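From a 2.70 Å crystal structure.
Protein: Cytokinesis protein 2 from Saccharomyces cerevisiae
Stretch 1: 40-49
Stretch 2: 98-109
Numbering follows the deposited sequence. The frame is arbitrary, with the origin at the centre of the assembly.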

# COMPACT_ATOMS: atom_id res chain seq x y z
N MSE A 40 -8.70 13.91 -12.25
CA MSE A 40 -9.15 13.00 -11.20
C MSE A 40 -9.52 11.63 -11.75
O MSE A 40 -9.26 10.61 -11.11
CB MSE A 40 -10.33 13.61 -10.44
CG MSE A 40 -9.91 14.62 -9.38
SE MSE A 40 -8.65 13.86 -8.09
CE MSE A 40 -8.25 15.45 -7.04
N ILE A 41 -10.12 11.60 -12.94
CA ILE A 41 -10.47 10.35 -13.60
C ILE A 41 -9.24 9.44 -13.75
O ILE A 41 -9.30 8.26 -13.42
CB ILE A 41 -11.07 10.59 -15.00
CG1 ILE A 41 -12.45 11.25 -14.88
CG2 ILE A 41 -11.20 9.28 -15.76
CD1 ILE A 41 -12.96 11.81 -16.20
N LEU A 42 -8.14 10.01 -14.23
CA LEU A 42 -6.91 9.24 -14.39
C LEU A 42 -6.34 8.84 -13.04
O LEU A 42 -5.86 7.73 -12.87
CB LEU A 42 -5.87 10.04 -15.19
CG LEU A 42 -4.61 9.27 -15.57
CD1 LEU A 42 -4.91 8.22 -16.64
CD2 LEU A 42 -3.51 10.21 -16.03
N PHE A 43 -6.39 9.76 -12.08
CA PHE A 43 -5.89 9.50 -10.74
C PHE A 43 -6.62 8.33 -10.09
O PHE A 43 -6.00 7.43 -9.53
CB PHE A 43 -6.00 10.74 -9.86
CG PHE A 43 -5.67 10.49 -8.41
CD1 PHE A 43 -4.36 10.27 -8.02
CD2 PHE A 43 -6.66 10.48 -7.45
CE1 PHE A 43 -4.04 10.05 -6.70
CE2 PHE A 43 -6.36 10.25 -6.12
CZ PHE A 43 -5.05 10.03 -5.75
N PHE A 44 -7.95 8.37 -10.16
CA PHE A 44 -8.79 7.32 -9.61
C PHE A 44 -8.46 5.96 -10.21
O PHE A 44 -8.43 4.95 -9.51
CB PHE A 44 -10.27 7.64 -9.85
CG PHE A 44 -10.80 8.74 -8.98
CD1 PHE A 44 -11.81 9.57 -9.44
CD2 PHE A 44 -10.30 8.94 -7.70
CE1 PHE A 44 -12.31 10.59 -8.64
CE2 PHE A 44 -10.80 9.95 -6.89
CZ PHE A 44 -11.80 10.78 -7.37
N LYS A 45 -8.22 5.95 -11.52
CA LYS A 45 -7.88 4.72 -12.22
C LYS A 45 -6.55 4.16 -11.76
O LYS A 45 -6.46 3.00 -11.35
CB LYS A 45 -7.86 4.96 -13.73
CG LYS A 45 -7.54 3.72 -14.55
CD LYS A 45 -7.60 4.01 -16.04
CE LYS A 45 -7.43 2.73 -16.84
NZ LYS A 45 -6.93 3.00 -18.21
N GLN A 46 -5.51 4.99 -11.82
CA GLN A 46 -4.16 4.56 -11.45
C GLN A 46 -4.08 4.17 -9.98
O GLN A 46 -3.43 3.18 -9.63
CB GLN A 46 -3.14 5.66 -11.75
CG GLN A 46 -3.02 6.00 -13.22
CD GLN A 46 -1.65 6.54 -13.57
OE1 GLN A 46 -1.51 7.72 -13.92
NE2 GLN A 46 -0.64 5.69 -13.50
N ARG A 47 -4.74 4.94 -9.13
CA ARG A 47 -4.83 4.63 -7.71
C ARG A 47 -5.53 3.29 -7.48
O ARG A 47 -5.13 2.52 -6.61
CB ARG A 47 -5.57 5.75 -6.98
CG ARG A 47 -5.91 5.46 -5.53
CD ARG A 47 -4.72 5.67 -4.63
NE ARG A 47 -5.13 6.27 -3.36
CZ ARG A 47 -5.61 5.58 -2.33
NH1 ARG A 47 -5.74 4.26 -2.42
NH2 ARG A 47 -5.95 6.20 -1.21
N SER A 48 -6.57 3.02 -8.26
CA SER A 48 -7.28 1.75 -8.19
C SER A 48 -6.36 0.59 -8.57
O SER A 48 -6.33 -0.44 -7.89
CB SER A 48 -8.51 1.76 -9.10
OG SER A 48 -8.18 1.23 -10.38
N GLU A 49 -5.62 0.78 -9.65
CA GLU A 49 -4.72 -0.25 -10.16
C GLU A 49 -3.59 -0.50 -9.17
O GLU A 49 -3.05 -1.61 -9.09
CB GLU A 49 -4.16 0.16 -11.53
N LYS A 98 -10.63 -4.73 -1.48
CA LYS A 98 -11.99 -4.21 -1.50
C LYS A 98 -11.99 -2.72 -1.84
O LYS A 98 -12.85 -2.24 -2.57
CB LYS A 98 -12.69 -4.47 -0.16
CG LYS A 98 -14.00 -3.74 0.00
CD LYS A 98 -14.50 -3.80 1.44
CE LYS A 98 -15.75 -2.95 1.62
NZ LYS A 98 -16.33 -3.09 2.99
N GLN A 99 -11.01 -2.01 -1.30
CA GLN A 99 -10.84 -0.59 -1.58
C GLN A 99 -10.55 -0.36 -3.06
O GLN A 99 -11.06 0.59 -3.66
CB GLN A 99 -9.71 0.00 -0.73
CG GLN A 99 -9.70 1.52 -0.66
CD GLN A 99 -8.35 2.07 -0.23
OE1 GLN A 99 -7.43 2.20 -1.04
NE2 GLN A 99 -8.22 2.38 1.05
N SER A 100 -9.74 -1.24 -3.64
CA SER A 100 -9.39 -1.17 -5.05
C SER A 100 -10.62 -1.28 -5.94
O SER A 100 -10.78 -0.51 -6.89
CB SER A 100 -8.40 -2.27 -5.41
OG SER A 100 -8.15 -2.30 -6.81
N GLU A 101 -11.49 -2.24 -5.64
CA GLU A 101 -12.68 -2.46 -6.44
C GLU A 101 -13.66 -1.29 -6.36
O GLU A 101 -14.27 -0.91 -7.36
CB GLU A 101 -13.36 -3.77 -6.02
CG GLU A 101 -12.43 -4.97 -6.04
CD GLU A 101 -13.08 -6.25 -5.53
OE1 GLU A 101 -14.13 -6.16 -4.86
OE2 GLU A 101 -12.53 -7.34 -5.79
N ILE A 102 -13.82 -0.72 -5.17
CA ILE A 102 -14.67 0.46 -5.00
C ILE A 102 -14.15 1.60 -5.87
O ILE A 102 -14.92 2.34 -6.48
CB ILE A 102 -14.74 0.93 -3.54
CG1 ILE A 102 -15.43 -0.12 -2.67
CG2 ILE A 102 -15.48 2.25 -3.42
CD1 ILE A 102 -15.44 0.23 -1.20
N LEU A 103 -12.83 1.74 -5.92
CA LEU A 103 -12.21 2.81 -6.68
C LEU A 103 -12.46 2.66 -8.18
O LEU A 103 -12.79 3.63 -8.85
CB LEU A 103 -10.71 2.88 -6.38
CG LEU A 103 -10.33 3.48 -5.03
CD1 LEU A 103 -8.90 3.13 -4.64
CD2 LEU A 103 -10.52 4.99 -5.02
N PHE A 104 -12.31 1.45 -8.70
CA PHE A 104 -12.39 1.27 -10.14
C PHE A 104 -13.80 1.46 -10.71
O PHE A 104 -13.96 2.01 -11.80
CB PHE A 104 -11.87 -0.11 -10.55
CG PHE A 104 -11.85 -0.33 -12.03
CD1 PHE A 104 -10.81 0.18 -12.81
CD2 PHE A 104 -12.87 -1.03 -12.66
CE1 PHE A 104 -10.79 -0.02 -14.18
CE2 PHE A 104 -12.85 -1.22 -14.03
CZ PHE A 104 -11.81 -0.72 -14.79
N ARG A 105 -14.81 1.01 -9.98
CA ARG A 105 -16.16 0.94 -10.55
C ARG A 105 -17.13 1.97 -9.99
O ARG A 105 -17.90 2.56 -10.75
CB ARG A 105 -16.73 -0.46 -10.34
CG ARG A 105 -15.68 -1.52 -10.07
CD ARG A 105 -16.14 -2.90 -10.50
NE ARG A 105 -15.12 -3.91 -10.22
CZ ARG A 105 -15.25 -4.86 -9.31
NH1 ARG A 105 -16.36 -4.95 -8.59
NH2 ARG A 105 -14.27 -5.74 -9.11
N GLN A 106 -17.11 2.21 -8.69
CA GLN A 106 -18.07 3.14 -8.11
C GLN A 106 -17.66 4.60 -8.25
O GLN A 106 -18.52 5.48 -8.35
CB GLN A 106 -18.31 2.82 -6.64
CG GLN A 106 -18.67 1.38 -6.37
CD GLN A 106 -18.82 1.11 -4.89
OE1 GLN A 106 -19.04 2.02 -4.10
NE2 GLN A 106 -18.69 -0.16 -4.51
N ILE A 107 -16.36 4.88 -8.26
CA ILE A 107 -15.94 6.27 -8.34
C ILE A 107 -15.18 6.60 -9.63
O ILE A 107 -15.34 7.68 -10.17
CB ILE A 107 -15.11 6.68 -7.10
CG1 ILE A 107 -13.87 5.82 -6.94
CG2 ILE A 107 -15.94 6.57 -5.83
CD1 ILE A 107 -12.63 6.43 -7.50
N TYR A 108 -14.36 5.68 -10.14
CA TYR A 108 -13.67 5.94 -11.40
C TYR A 108 -14.62 5.85 -12.58
O TYR A 108 -14.69 6.77 -13.40
CB TYR A 108 -12.51 4.96 -11.61
CG TYR A 108 -12.09 4.84 -13.07
CD1 TYR A 108 -11.37 5.85 -13.69
CD2 TYR A 108 -12.43 3.73 -13.82
CE1 TYR A 108 -10.99 5.75 -15.02
CE2 TYR A 108 -12.06 3.62 -15.15
CZ TYR A 108 -11.34 4.63 -15.74
OH TYR A 108 -10.97 4.51 -17.06
N THR A 109 -15.33 4.73 -12.66
CA THR A 109 -16.26 4.49 -13.76
C THR A 109 -17.38 5.52 -13.79
O THR A 109 -17.71 6.06 -14.84
CB THR A 109 -16.85 3.07 -13.68
OG1 THR A 109 -15.84 2.11 -14.01
CG2 THR A 109 -18.03 2.91 -14.62

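At the apolar centre of the contact, Phe-44 points toward the partner helix in the m rotamer and offers a ring face to Ile-107. Ile-107 CD1 sits 3.6 Å from the centroid of the Phe-44 ring, a CH-pi contact in which the terminal methyl of an isoleucine covers a flat, buried aromatic. The two helices, of one chain, run nearly antiparallel, their N-to-C directions 155° apart and their axes 8.3 Å apart at closest approach. Leu-103, one turn back and also directed toward the other helix, fills the next layer: its CB lies 3.7 Å from Ser-48 CB, and its CD1 is 3.9 Å from Arg-47 CG, so even the arginine contributes its aliphatic stem to the packing.

Tyr-108 gives up the most area to the contact. Its CA-to-CB bond points sideways, but the t rotamer brings the ring in against the first helix. There Ile-41 CG2 packs 3.6 Å from Tyr-108 CE1, while Lys-45 CG lies over the ring face, 4.3 Å from the centroid of the Tyr-108 ring. Lysine suits this exposed border because its methylenes can cover an aromatic while its extended chain carries the amine away.

Toward the other end, small residues meet where the backbones come close: the CA atoms of Ser-48 and Ser-100 are 4.8 Å apart. Ser-100 OG donates to Ser-48 O at 2.8 Å, tying a side chain directly to the opposing main chain. The hydroxyl of Ser-48 turns back on its own helix, with Ser-48 OG donating to Lys-45 O at 2.7 Å, so this buried polar group is satisfied. Finally, Arg-47 reaches inward and its NH1 donates to Gln-99 OE1 at 3.0 Å, near the guanidinium plane. Arg-47 NE and Gln-99 NE2 are hydrogen-bonded elsewhere in the structure. The rule is economical: the serine hydroxyls, and Arg-47 NH1 and NE with Gln-99 OE1 and NE2, all have partners.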